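Gliding motility protein MglB (Myxococcus xanthus, PDB 6IZW) probably serves as an adaptor and guanine-nucleotide exchange factor for MglA, the small Ras-like GTPase whose regulation contributes to cell polarity oscillations in bacterial motility. Local coordinates at residues B[12-16]-B[40-44]; B[30-36]-B[98-104]; B[76-80]-B[91-95]. The protein carries 1 engineered substitution. Numbering follows the deposited sequence.

Contact 1 (B[12-16]-B[40-44]); sequences FTKIN and LISSA
Helix-on-sheet packing is illustrated where residues 12-16, one turn of helix 9-25 closed by Asn16 N to Phe12 O at 3.1 Å, lie over the edge strand 40-44. The axes approach to 8.9 Å and cross at -43°; Asn16 and Ser42 are the nearest backbone pair, with CA atoms 6.2 Å apart. The strand is not regular: Ile41 takes helix-like angles (phi/psi -101/-43) and Ser42 extended ones (-158/153), and both face Leu33 of the neighbouring strand, a classic beta bulge.

Carbon atoms of the helix come closest to oxygens of the strand. Phe12 (chi1 t) swings its ring to the strand, so that CE1 lies 3.3 Å from Ile41 O, which sits at the ring edge, and 3.8 Å from Ser42 OG. Ile15 (m, t) directs its CA-to-CB bond toward the strand, CG2 3.1 Å from Ser42 OG, and also packs on Leu33 and helix 111-130.

One polar pair approaches without bonding: Asn16 (chi1 m) places ND2 3.3 Å from Ser42 OG (chi1 m), at too poor an angle. Helix and strand in this part of the Roadblock/LC7 fold are therefore held by close packing around a small serine side chain, with little directional bonding.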
ATOM      1  N   PHE B  12     -15.688 -16.843 -11.424  1.00 75.71           N
ATOM      2  CA  PHE B  12     -16.123 -15.898 -10.400  1.00 82.29           C
ATOM      3  C   PHE B  12     -17.130 -16.541  -9.467  1.00 79.93           C
ATOM      4  O   PHE B  12     -17.072 -16.351  -8.247  1.00 78.37           O
ATOM      5  CB  PHE B  12     -16.724 -14.641 -11.040  1.00 81.82           C
ATOM      6  CG  PHE B  12     -17.031 -13.535 -10.051  1.00 78.38           C
ATOM      7  CD1 PHE B  12     -16.088 -13.138  -9.111  1.00 76.49           C
ATOM      8  CD2 PHE B  12     -18.258 -12.884 -10.072  1.00 78.23           C
ATOM      9  CE1 PHE B  12     -16.371 -12.119  -8.207  1.00 78.41           C
ATOM     10  CE2 PHE B  12     -18.545 -11.861  -9.170  1.00 76.23           C
ATOM     11  CZ  PHE B  12     -17.601 -11.481  -8.236  1.00 73.99           C
ATOM     12  N   THR B  13     -18.051 -17.318 -10.030  1.00 86.43           N
ATOM     13  CA  THR B  13     -19.143 -17.887  -9.254  1.00 84.93           C
ATOM     14  C   THR B  13     -18.634 -18.892  -8.226  1.00 80.50           C
ATOM     15  O   THR B  13     -19.133 -18.939  -7.095  1.00 77.49           O
ATOM     16  CB  THR B  13     -20.135 -18.529 -10.214  1.00 88.15           C
ATOM     17  OG1 THR B  13     -19.398 -19.174 -11.260  1.00 91.72           O
ATOM     18  CG2 THR B  13     -21.024 -17.458 -10.834  1.00 80.05           C
ATOM     19  N   LYS B  14     -17.630 -19.694  -8.595  1.00 79.86           N
ATOM     20  CA  LYS B  14     -17.048 -20.639  -7.646  1.00 78.57           C
ATOM     21  C   LYS B  14     -16.298 -19.918  -6.532  1.00 83.68           C
ATOM     22  O   LYS B  14     -16.398 -20.297  -5.359  1.00 84.35           O
ATOM     23  CB  LYS B  14     -16.100 -21.607  -8.356  1.00 82.12           C
ATOM     24  CG  LYS B  14     -16.500 -22.031  -9.760  1.00 86.79           C
ATOM     25  CD  LYS B  14     -15.390 -22.860 -10.413  1.00 89.69           C
ATOM     26  CE  LYS B  14     -15.958 -23.887 -11.393  1.00 92.41           C
ATOM     27  NZ  LYS B  14     -15.048 -25.049 -11.616  1.00 88.21           N
ATOM     28  N   ILE B  15     -15.528 -18.884  -6.885  1.00 85.79           N
ATOM     29  CA  ILE B  15     -14.745 -18.158  -5.890  1.00 78.82           C
ATOM     30  C   ILE B  15     -15.658 -17.562  -4.830  1.00 75.61           C
ATOM     31  O   ILE B  15     -15.386 -17.667  -3.628  1.00 79.01           O
ATOM     32  CB  ILE B  15     -13.880 -17.084  -6.577  1.00 77.81           C
ATOM     33  CG1 ILE B  15     -12.649 -17.722  -7.228  1.00 77.99           C
ATOM     34  CG2 ILE B  15     -13.443 -16.037  -5.584  1.00 81.23           C
ATOM     35  CD1 ILE B  15     -11.902 -16.783  -8.165  1.00 77.67           C
ATOM     36  N   ASN B  16     -16.771 -16.957  -5.251  1.00 76.47           N
ATOM     37  CA  ASN B  16     -17.727 -16.415  -4.288  1.00 82.25           C
ATOM     38  C   ASN B  16     -18.290 -17.508  -3.386  1.00 90.16           C
ATOM     39  O   ASN B  16     -18.573 -17.266  -2.206  1.00 91.93           O
ATOM     40  CB  ASN B  16     -18.861 -15.692  -5.017  1.00 82.13           C
ATOM     41  CG  ASN B  16     -18.355 -14.725  -6.072  1.00 83.95           C
ATOM     42  OD1 ASN B  16     -18.948 -14.589  -7.139  1.00 84.95           O
ATOM     43  ND2 ASN B  16     -17.246 -14.056  -5.780  1.00 80.69           N
ATOM     44  N   LEU B  40      -9.651  -5.783  -5.238  1.00 48.39           N
ATOM     45  CA  LEU B  40     -10.606  -6.640  -4.546  1.00 51.68           C
ATOM     46  C   LEU B  40     -11.255  -7.608  -5.533  1.00 60.13           C
ATOM     47  O   LEU B  40     -11.824  -7.184  -6.545  1.00 57.74           O
ATOM     48  CB  LEU B  40     -11.674  -5.786  -3.865  1.00 49.62           C
ATOM     49  CG  LEU B  40     -12.863  -6.526  -3.250  1.00 56.76           C
ATOM     50  CD1 LEU B  40     -12.381  -7.480  -2.174  1.00 57.99           C
ATOM     51  CD2 LEU B  40     -13.883  -5.552  -2.665  1.00 52.42           C
ATOM     52  N   ILE B  41     -11.174  -8.905  -5.248  1.00 62.30           N
ATOM     53  CA  ILE B  41     -11.724  -9.924  -6.133  1.00 61.48           C
ATOM     54  C   ILE B  41     -13.067 -10.444  -5.634  1.00 62.80           C
ATOM     55  O   ILE B  41     -14.001 -10.600  -6.421  1.00 69.74           O
ATOM     56  CB  ILE B  41     -10.718 -11.075  -6.336  1.00 62.36           C
ATOM     57  CG1 ILE B  41      -9.415 -10.530  -6.905  1.00 52.18           C
ATOM     58  CG2 ILE B  41     -11.287 -12.104  -7.283  1.00 65.97           C
ATOM     59  CD1 ILE B  41      -8.225 -11.448  -6.703  1.00 60.39           C
ATOM     60  N   SER B  42     -13.203 -10.704  -4.334  1.00 67.06           N
ATOM     61  CA  SER B  42     -14.488 -11.143  -3.791  1.00 68.69           C
ATOM     62  C   SER B  42     -14.554 -10.850  -2.298  1.00 69.50           C
ATOM     63  O   SER B  42     -13.530 -10.807  -1.613  1.00 64.60           O
ATOM     64  CB  SER B  42     -14.723 -12.636  -4.023  1.00 70.06           C
ATOM     65  OG  SER B  42     -14.185 -13.044  -5.270  1.00 79.36           O
ATOM     66  N   SER B  43     -15.774 -10.666  -1.804  1.00 69.51           N
ATOM     67  CA  SER B  43     -16.021 -10.506  -0.381  1.00 73.33           C
ATOM     68  C   SER B  43     -17.147 -11.449   0.043  1.00 81.06           C
ATOM     69  O   SER B  43     -17.729 -12.172  -0.777  1.00 80.34           O
ATOM     70  CB  SER B  43     -16.352  -9.050  -0.041  1.00 71.36           C
ATOM     71  OG  SER B  43     -17.746  -8.836  -0.008  1.00 76.33           O
ATOM     72  N   ALA B  44     -17.454 -11.432   1.341  1.00 80.31           N
ATOM     73  CA  ALA B  44     -18.454 -12.315   1.930  1.00 79.35           C
ATOM     74  C   ALA B  44     -18.739 -11.921   3.373  1.00 80.73           C
ATOM     75  O   ALA B  44     -17.812 -11.776   4.175  1.00 82.42           O
ATOM     76  CB  ALA B  44     -17.989 -13.771   1.872  1.00 81.57           C
TER

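Contact 2 (B[30-36]-B[98-104]); sequences VVFLVDK and RVVLVVI. With SO4 (sulfate ion), chain H.
Residues 98-104 run antiparallel to 30-36, Arg98 against Lys36 through Ile104 against Val30. Arg98 precedes the strand; its O accepts Lys36 N at 2.9 Å. The guanidinium folds back (chi1 p, chi3 m), NH2 2.8 Å from Asp35 OD2, with Asp35 OD1, itself hydrogen-bonded to Asn37 N, over one face. A sulfate, probably from the crystallisation liquor, lies over the other, and NH2 of Arg98 donates to SO4 O1 at 3.1 Å.

Val99 (t) and Asp35 form a non-hydrogen-bonded pair, CA atoms 4.5 Å apart; Val99 CG1 lies 3.4 Å from Leu33 CG. Val100 forms a hydrogen-bonded pair with Val34: Val34 N to Val100 O spans 3.0 Å, and the return bond from Val100 N to Val34 O, 2.9 Å, is weak.

This antiparallel pairing, both strands extended and their axes 4.7 Å apart at 157°, is the centre of the five-stranded Roadblock/LC7 sheet. Val99, Leu101 and Val103 face helices 9-25 and 111-130, whereas Phe32 and Val34 meet helix 52-72 on the other side.

Leu101 sits opposite Leu33 (CG to Leu33 CD1 3.7 Å). Val102 exchanges backbone hydrogen bonds with Phe32, whose ring (chi1 p) lies over Val102 CB, a CH-pi contact with CB 3.8 Å from the centroid. Ile104 pairs with Val30 through two 3.2 Å hydrogen bonds, N to O in each direction.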
ATOM      1  N   VAL B  30     -16.642 -10.851   8.491  1.00 89.86           N
ATOM      2  CA  VAL B  30     -16.433 -10.631   7.059  1.00 88.78           C
ATOM      3  C   VAL B  30     -15.356 -11.579   6.546  1.00 74.70           C
ATOM      4  O   VAL B  30     -14.521 -12.083   7.299  1.00 78.97           O
ATOM      5  CB  VAL B  30     -16.030  -9.178   6.677  1.00 88.48           C
ATOM      6  CG1 VAL B  30     -16.962  -8.165   7.288  1.00 84.05           C
ATOM      7  CG2 VAL B  30     -14.529  -8.878   6.953  1.00 84.14           C
ATOM      8  N   VAL B  31     -15.410 -11.830   5.244  1.00 71.92           N
ATOM      9  CA  VAL B  31     -14.361 -12.523   4.506  1.00 73.38           C
ATOM     10  C   VAL B  31     -14.179 -11.778   3.192  1.00 75.59           C
ATOM     11  O   VAL B  31     -15.152 -11.265   2.632  1.00 80.05           O
ATOM     12  CB  VAL B  31     -14.725 -14.001   4.254  1.00 73.90           C
ATOM     13  CG1 VAL B  31     -13.930 -14.585   3.070  1.00 67.91           C
ATOM     14  CG2 VAL B  31     -14.533 -14.826   5.520  1.00 84.77           C
ATOM     15  N   PHE B  32     -12.943 -11.694   2.699  1.00 68.91           N
ATOM     16  CA  PHE B  32     -12.763 -11.166   1.353  1.00 67.18           C
ATOM     17  C   PHE B  32     -11.439 -11.641   0.777  1.00 65.17           C
ATOM     18  O   PHE B  32     -10.558 -12.119   1.495  1.00 65.52           O
ATOM     19  CB  PHE B  32     -12.861  -9.630   1.305  1.00 67.22           C
ATOM     20  CG  PHE B  32     -11.808  -8.913   2.095  1.00 63.48           C
ATOM     21  CD1 PHE B  32     -10.588  -8.591   1.521  1.00 61.15           C
ATOM     22  CD2 PHE B  32     -12.052  -8.533   3.406  1.00 65.58           C
ATOM     23  CE1 PHE B  32      -9.611  -7.917   2.254  1.00 66.20           C
ATOM     24  CE2 PHE B  32     -11.087  -7.861   4.149  1.00 65.58           C
ATOM     25  CZ  PHE B  32      -9.865  -7.547   3.576  1.00 61.27           C
ATOM     26  N   LEU B  33     -11.331 -11.501  -0.544  1.00 59.08           N
ATOM     27  CA  LEU B  33     -10.195 -11.957  -1.323  1.00 55.06           C
ATOM     28  C   LEU B  33      -9.649 -10.771  -2.110  1.00 62.48           C
ATOM     29  O   LEU B  33     -10.417 -10.059  -2.763  1.00 54.84           O
ATOM     30  CB  LEU B  33     -10.614 -13.091  -2.261  1.00 63.20           C
ATOM     31  CG  LEU B  33      -9.478 -13.908  -2.864  1.00 64.40           C
ATOM     32  CD1 LEU B  33      -8.851 -14.764  -1.774  1.00 66.40           C
ATOM     33  CD2 LEU B  33      -9.928 -14.764  -4.065  1.00 63.00           C
ATOM     34  N   VAL B  34      -8.332 -10.552  -2.045  1.00 61.70           N
ATOM     35  CA  VAL B  34      -7.707  -9.367  -2.627  1.00 49.33           C
ATOM     36  C   VAL B  34      -6.443  -9.774  -3.371  1.00 50.51           C
ATOM     37  O   VAL B  34      -5.644 -10.576  -2.877  1.00 51.70           O
ATOM     38  CB  VAL B  34      -7.388  -8.295  -1.561  1.00 54.08           C
ATOM     39  CG1 VAL B  34      -6.550  -8.868  -0.439  1.00 48.56           C
ATOM     40  CG2 VAL B  34      -6.665  -7.111  -2.188  1.00 51.31           C
ATOM     41  N   ASP B  35      -6.277  -9.234  -4.570  1.00 52.67           N
ATOM     42  CA  ASP B  35      -5.024  -9.358  -5.294  1.00 55.47           C
ATOM     43  C   ASP B  35      -3.913  -8.591  -4.573  1.00 50.72           C
ATOM     44  O   ASP B  35      -4.160  -7.626  -3.843  1.00 47.20           O
ATOM     45  CB  ASP B  35      -5.203  -8.820  -6.719  1.00 52.93           C
ATOM     46  CG  ASP B  35      -4.068  -9.202  -7.637  1.00 59.14           C
ATOM     47  OD1 ASP B  35      -2.922  -8.734  -7.427  1.00 59.20           O
ATOM     48  OD2 ASP B  35      -4.329  -9.972  -8.586  1.00 71.70           O
ATOM     49  N   LYS B  36      -2.674  -9.016  -4.804  1.00 47.61           N
ATOM     50  CA  LYS B  36      -1.545  -8.336  -4.191  1.00 50.07           C
ATOM     51  C   LYS B  36      -1.464  -6.874  -4.625  1.00 57.38           C
ATOM     52  O   LYS B  36      -1.058  -6.011  -3.834  1.00 48.57           O
ATOM     53  CB  LYS B  36      -0.249  -9.076  -4.526  1.00 54.83           C
ATOM     54  CG  LYS B  36       0.133 -10.124  -3.478  1.00 52.76           C
ATOM     55  CD  LYS B  36       1.484 -10.749  -3.783  1.00 61.18           C
ATOM     56  CE  LYS B  36       1.698 -12.000  -2.926  1.00 64.64           C
ATOM     57  NZ  LYS B  36       3.070 -12.541  -3.077  1.00 67.74           N
ATOM     58  N   ARG B  98      -0.504 -14.518  -6.249  1.00 73.12           N
ATOM     59  CA  ARG B  98      -0.932 -13.126  -6.333  1.00 68.95           C
ATOM     60  C   ARG B  98      -2.201 -12.828  -5.548  1.00 65.32           C
ATOM     61  O   ARG B  98      -2.747 -11.730  -5.692  1.00 69.73           O
ATOM     62  CB  ARG B  98      -1.095 -12.686  -7.815  1.00 72.23           C
ATOM     63  CG  ARG B  98      -2.207 -13.419  -8.621  1.00 76.77           C
ATOM     64  CD  ARG B  98      -2.317 -12.947 -10.133  1.00 84.67           C
ATOM     65  NE  ARG B  98      -2.960 -11.639 -10.385  1.00 83.37           N
ATOM     66  CZ  ARG B  98      -2.343 -10.529 -10.835  1.00 83.61           C
ATOM     67  NH1 ARG B  98      -1.032 -10.513 -11.114  1.00 84.31           N
ATOM     68  NH2 ARG B  98      -3.076  -9.413 -11.011  1.00 80.80           N
ATOM     69  N   VAL B  99      -2.647 -13.721  -4.672  1.00 61.93           N
ATOM     70  CA  VAL B  99      -3.928 -13.560  -4.006  1.00 58.33           C
ATOM     71  C   VAL B  99      -3.709 -13.596  -2.501  1.00 59.73           C
ATOM     72  O   VAL B  99      -2.697 -14.095  -2.009  1.00 65.27           O
ATOM     73  CB  VAL B  99      -4.923 -14.646  -4.454  1.00 65.46           C
ATOM     74  CG1 VAL B  99      -6.323 -14.268  -4.097  1.00 62.05           C
ATOM     75  CG2 VAL B  99      -4.810 -14.845  -5.947  1.00 66.56           C
ATOM     76  N   VAL B 100      -4.667 -13.027  -1.771  1.00 53.56           N
ATOM     77  CA  VAL B 100      -4.628 -12.952  -0.318  1.00 56.63           C
ATOM     78  C   VAL B 100      -6.048 -13.160   0.181  1.00 61.17           C
ATOM     79  O   VAL B 100      -6.957 -12.429  -0.227  1.00 61.96           O
ATOM     80  CB  VAL B 100      -4.092 -11.599   0.191  1.00 55.39           C
ATOM     81  CG1 VAL B 100      -4.209 -11.503   1.709  1.00 51.75           C
ATOM     82  CG2 VAL B 100      -2.666 -11.365  -0.263  1.00 56.10           C
ATOM     83  N   LEU B 101      -6.251 -14.138   1.064  1.00 62.93           N
ATOM     84  CA  LEU B 101      -7.562 -14.322   1.672  1.00 66.26           C
ATOM     85  C   LEU B 101      -7.541 -13.745   3.074  1.00 61.07           C
ATOM     86  O   LEU B 101      -6.565 -13.902   3.804  1.00 68.31           O
ATOM     87  CB  LEU B 101      -7.985 -15.793   1.717  1.00 70.64           C
ATOM     88  CG  LEU B 101      -9.505 -16.046   1.652  1.00 71.82           C
ATOM     89  CD1 LEU B 101      -9.759 -17.515   1.407  1.00 79.17           C
ATOM     90  CD2 LEU B 101     -10.293 -15.582   2.886  1.00 69.21           C
ATOM     91  N   VAL B 102      -8.617 -13.063   3.434  1.00 59.91           N
ATOM     92  CA  VAL B 102      -8.710 -12.342   4.690  1.00 64.93           C
ATOM     93  C   VAL B 102      -9.998 -12.751   5.385  1.00 70.84           C
ATOM     94  O   VAL B 102     -11.057 -12.859   4.752  1.00 72.29           O
ATOM     95  CB  VAL B 102      -8.678 -10.812   4.484  1.00 65.10           C
ATOM     96  CG1 VAL B 102      -8.966 -10.102   5.794  1.00 68.98           C
ATOM     97  CG2 VAL B 102      -7.349 -10.370   3.906  1.00 60.50           C
ATOM     98  N   VAL B 103      -9.895 -12.995   6.686  1.00 70.69           N
ATOM     99  CA  VAL B 103     -11.027 -13.313   7.541  1.00 70.91           C
ATOM    100  C   VAL B 103     -10.891 -12.474   8.799  1.00 72.58           C
ATOM    101  O   VAL B 103      -9.859 -12.538   9.479  1.00 76.35           O
ATOM    102  CB  VAL B 103     -11.074 -14.810   7.898  1.00 76.54           C
ATOM    103  CG1 VAL B 103     -12.443 -15.180   8.448  1.00 80.50           C
ATOM    104  CG2 VAL B 103     -10.734 -15.664   6.686  1.00 71.53           C
ATOM    105  N   ILE B 104     -11.911 -11.678   9.105  1.00 70.64           N
ATOM    106  CA  ILE B 104     -12.008 -11.070  10.423  1.00 81.97           C
ATOM    107  C   ILE B 104     -13.278 -11.598  11.070  1.00 86.35           C
ATOM    108  O   ILE B 104     -14.286 -11.830  10.395  1.00 84.78           O
ATOM    109  CB  ILE B 104     -11.967  -9.524  10.403  1.00 84.80           C
ATOM    110  CG1 ILE B 104     -13.118  -8.913   9.607  1.00 81.95           C
ATOM    111  CG2 ILE B 104     -10.632  -9.028   9.837  1.00 84.50           C
ATOM    112  CD1 ILE B 104     -12.825  -7.509   9.176  1.00 82.50           C
TER
HETATM  113  S   SO4 H 201      -0.101  -8.147 -12.072  1.00106.42           S
HETATM  114  O1  SO4 H 201      -1.269  -7.329 -12.363  1.00 84.73           O
HETATM  115  O2  SO4 H 201      -0.584  -9.501 -11.794  1.00 98.57           O
HETATM  116  O3  SO4 H 201       0.626  -7.617 -10.936  1.00 79.41           O
HETATM  117  O4  SO4 H 201       0.761  -8.107 -13.265  1.00 84.05           O

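Contact 3 (B[76-80]-B[91-95]); sequences NEFPN and YMTIV
How a loop is drawn into a sheet edge can be followed at residues 76-80, which lead from helix 52-72 into strand 80-83 and run at 143° to strand 91-94. The register is set by Asn80 and Thr93, an antiparallel non-hydrogen-bonded pair with a short CA-CA distance of 4.0 Å; Pro79 lies nearest Ile94, with CA atoms 5.6 Å apart.

The side chains interlock around this register. Asn80 (chi1 p) projects on the same face of the sheet as Thr93: its CB lies 3.0 Å from Met92 O and 3.7 Å from Thr93 CB, and its CG 3.2 Å from Tyr91 OH, although ND2 and that hydroxyl, 3.5 Å apart, are too poorly aligned to bond. Tyr91 (t) stretches its ring towards Asn80. Ile94 (m, chi2 p) brings CD1 to 3.3 Å from Phe78 O and 4.3 Å from Glu77 CG. Phe78 (m) leads its ring away, onto Met66 and Ala70 of helix 52-72 and against Glu84 of the second subunit, and Glu77 (t) gives its carboxylate to Lys36 in a salt bridge. The selenomethionine Met92 packs on Val102.

The bonding converges on Pro79 O, which accepts Ile94 N at 3.0 Å and Thr93 OG1 (chi1 t) at 3.2 Å. Both hydrogen bonds thus enter one carbonyl, from a backbone and a side-chain donor, so the loop is the acceptor here; proline has no N-H to give.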
ATOM      1  N   ASN B  76      11.254 -15.874   3.151  1.00 76.34           N
ATOM      2  CA  ASN B  76      10.227 -15.824   2.122  1.00 82.28           C
ATOM      3  C   ASN B  76       9.000 -15.108   2.682  1.00 77.56           C
ATOM      4  O   ASN B  76       8.903 -14.846   3.884  1.00 79.19           O
ATOM      5  CB  ASN B  76       9.884 -17.236   1.631  1.00 76.72           C
ATOM      6  CG  ASN B  76      11.066 -17.928   0.956  1.00 79.76           C
ATOM      7  OD1 ASN B  76      11.690 -17.375   0.047  1.00 80.42           O
ATOM      8  ND2 ASN B  76      11.380 -19.141   1.405  1.00 80.44           N
ATOM      9  N   GLU B  77       8.068 -14.762   1.797  1.00 73.22           N
ATOM     10  CA  GLU B  77       6.863 -14.067   2.237  1.00 77.20           C
ATOM     11  C   GLU B  77       6.186 -14.870   3.338  1.00 79.16           C
ATOM     12  O   GLU B  77       5.928 -16.067   3.177  1.00 83.39           O
ATOM     13  CB  GLU B  77       5.914 -13.846   1.052  1.00 77.24           C
ATOM     14  CG  GLU B  77       4.796 -12.806   1.286  1.00 82.60           C
ATOM     15  CD  GLU B  77       4.615 -11.813   0.112  1.00 83.95           C
ATOM     16  OE1 GLU B  77       5.236 -12.006  -0.962  1.00 85.72           O
ATOM     17  OE2 GLU B  77       3.841 -10.836   0.266  1.00 75.65           O
ATOM     18  N   PHE B  78       5.955 -14.230   4.476  1.00 70.25           N
ATOM     19  CA  PHE B  78       5.308 -14.915   5.583  1.00 75.18           C
ATOM     20  C   PHE B  78       3.964 -15.448   5.114  1.00 77.10           C
ATOM     21  O   PHE B  78       3.103 -14.656   4.703  1.00 77.07           O
ATOM     22  CB  PHE B  78       5.136 -13.987   6.782  1.00 74.87           C
ATOM     23  CG  PHE B  78       6.438 -13.485   7.340  1.00 75.02           C
ATOM     24  CD1 PHE B  78       7.243 -14.310   8.105  1.00 80.60           C
ATOM     25  CD2 PHE B  78       6.870 -12.197   7.081  1.00 76.72           C
ATOM     26  CE1 PHE B  78       8.451 -13.856   8.620  1.00 72.60           C
ATOM     27  CE2 PHE B  78       8.076 -11.741   7.591  1.00 75.38           C
ATOM     28  CZ  PHE B  78       8.864 -12.572   8.363  1.00 72.74           C
ATOM     29  N   PRO B  79       3.748 -16.767   5.136  1.00 83.14           N
ATOM     30  CA  PRO B  79       2.541 -17.330   4.509  1.00 76.03           C
ATOM     31  C   PRO B  79       1.252 -16.774   5.063  1.00 73.61           C
ATOM     32  O   PRO B  79       0.234 -16.809   4.366  1.00 73.25           O
ATOM     33  CB  PRO B  79       2.665 -18.831   4.800  1.00 77.06           C
ATOM     34  CG  PRO B  79       3.495 -18.899   6.033  1.00 82.17           C
ATOM     35  CD  PRO B  79       4.504 -17.788   5.879  1.00 78.81           C
ATOM     36  N   ASN B  80       1.248 -16.265   6.289  1.00 73.93           N
ATOM     37  CA  ASN B  80       0.034 -15.668   6.825  1.00 75.65           C
ATOM     38  C   ASN B  80       0.419 -14.658   7.899  1.00 71.28           C
ATOM     39  O   ASN B  80       1.598 -14.435   8.182  1.00 75.23           O
ATOM     40  CB  ASN B  80      -0.943 -16.742   7.336  1.00 76.31           C
ATOM     41  CG  ASN B  80      -0.263 -17.872   8.080  1.00 78.42           C
ATOM     42  OD1 ASN B  80      -0.077 -17.802   9.293  1.00 81.41           O
ATOM     43  ND2 ASN B  80       0.080 -18.941   7.361  1.00 80.77           N
ATOM     44  N   TYR B  91      -7.288 -12.442  10.673  1.00 72.09           N
ATOM     45  CA  TYR B  91      -6.258 -13.337  10.168  1.00 74.80           C
ATOM     46  C   TYR B  91      -6.332 -13.335   8.648  1.00 70.50           C
ATOM     47  O   TYR B  91      -7.425 -13.258   8.079  1.00 68.22           O
ATOM     48  CB  TYR B  91      -6.429 -14.770  10.734  1.00 75.93           C
ATOM     49  CG  TYR B  91      -5.600 -15.840  10.050  1.00 71.55           C
ATOM     50  CD1 TYR B  91      -4.364 -16.224  10.564  1.00 77.13           C
ATOM     51  CD2 TYR B  91      -6.061 -16.486   8.913  1.00 74.45           C
ATOM     52  CE1 TYR B  91      -3.596 -17.208   9.944  1.00 76.48           C
ATOM     53  CE2 TYR B  91      -5.302 -17.473   8.285  1.00 80.34           C
ATOM     54  CZ  TYR B  91      -4.069 -17.831   8.808  1.00 80.07           C
ATOM     55  OH  TYR B  91      -3.304 -18.809   8.198  1.00 85.22           O
HETATM   56  N   MSE B  92      -5.165 -13.390   8.002  1.00 69.93           N
HETATM   57  CA  MSE B  92      -5.044 -13.388   6.538  1.00 66.08           C
HETATM   58  C   MSE B  92      -3.994 -14.396   6.085  1.00 70.37           C
HETATM   59  O   MSE B  92      -3.045 -14.648   6.815  1.00 75.21           O
HETATM   60  CB  MSE B  92      -4.640 -12.005   6.027  1.00 69.19           C
HETATM   61  CG  MSE B  92      -4.896 -10.881   7.006  1.00 75.20           C
HETATM   62 SE   MSE B  92      -4.107  -9.174   6.448  1.00113.39          SE
HETATM   63  CE  MSE B  92      -2.243  -9.556   6.614  1.00 76.78           C
ATOM     64  N   THR B  93      -4.124 -14.941   4.876  1.00 67.34           N
ATOM     65  CA  THR B  93      -3.113 -15.859   4.362  1.00 69.11           C
ATOM     66  C   THR B  93      -2.980 -15.708   2.849  1.00 71.36           C
ATOM     67  O   THR B  93      -3.971 -15.470   2.144  1.00 71.42           O
ATOM     68  CB  THR B  93      -3.435 -17.322   4.714  1.00 73.62           C
ATOM     69  OG1 THR B  93      -2.625 -18.204   3.920  1.00 74.83           O
ATOM     70  CG2 THR B  93      -4.905 -17.632   4.470  1.00 71.26           C
ATOM     71  N   ILE B  94      -1.750 -15.855   2.367  1.00 62.74           N
ATOM     72  CA  ILE B  94      -1.457 -15.787   0.941  1.00 66.46           C
ATOM     73  C   ILE B  94      -1.913 -17.086   0.281  1.00 72.09           C
ATOM     74  O   ILE B  94      -1.515 -18.180   0.695  1.00 75.55           O
ATOM     75  CB  ILE B  94       0.039 -15.526   0.693  1.00 61.48           C
ATOM     76  CG1 ILE B  94       0.387 -14.069   1.018  1.00 68.02           C
ATOM     77  CG2 ILE B  94       0.401 -15.795  -0.754  1.00 60.54           C
ATOM     78  CD1 ILE B  94       0.801 -13.826   2.453  1.00 71.19           C
ATOM     79  N   VAL B  95      -2.765 -16.964  -0.740  1.00 73.16           N
ATOM     80  CA  VAL B  95      -3.312 -18.096  -1.480  1.00 65.72           C
ATOM     81  C   VAL B  95      -2.767 -18.042  -2.899  1.00 70.11           C
ATOM     82  O   VAL B  95      -3.333 -17.371  -3.769  1.00 80.22           O
ATOM     83  CB  VAL B  95      -4.855 -18.080  -1.480  1.00 69.38           C
ATOM     84  CG1 VAL B  95      -5.405 -19.274  -2.240  1.00 72.07           C
ATOM     85  CG2 VAL B  95      -5.403 -18.036  -0.062  1.00 72.41           C
TER

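In the fold
The three contacts follow the antiparallel sheet across its width, in the strand order 40-45, 28-35, 99-106, 88-94, 80-83. Contact 2 is central; its centre lies about 10 Å from that of contact 1 and about 10 Å from that of contact 3, while the centres of contacts 1 and 3 are about 19 Å apart, their nearest atoms about 8 Å. Probable backbone hydrogen bonds knit the series: Ser42 O to Leu33 N (2.5 Å) joins contacts 1 and 2, and Val103 O to Tyr91 N (2.8 Å) joins contacts 2 and 3, as does the Lys36-Glu77 salt bridge. Phe12 of contact 1 packs on a polar side chain of the MglA chain, and the sulfate at Arg98 is also hydrogen-bonded to MglA.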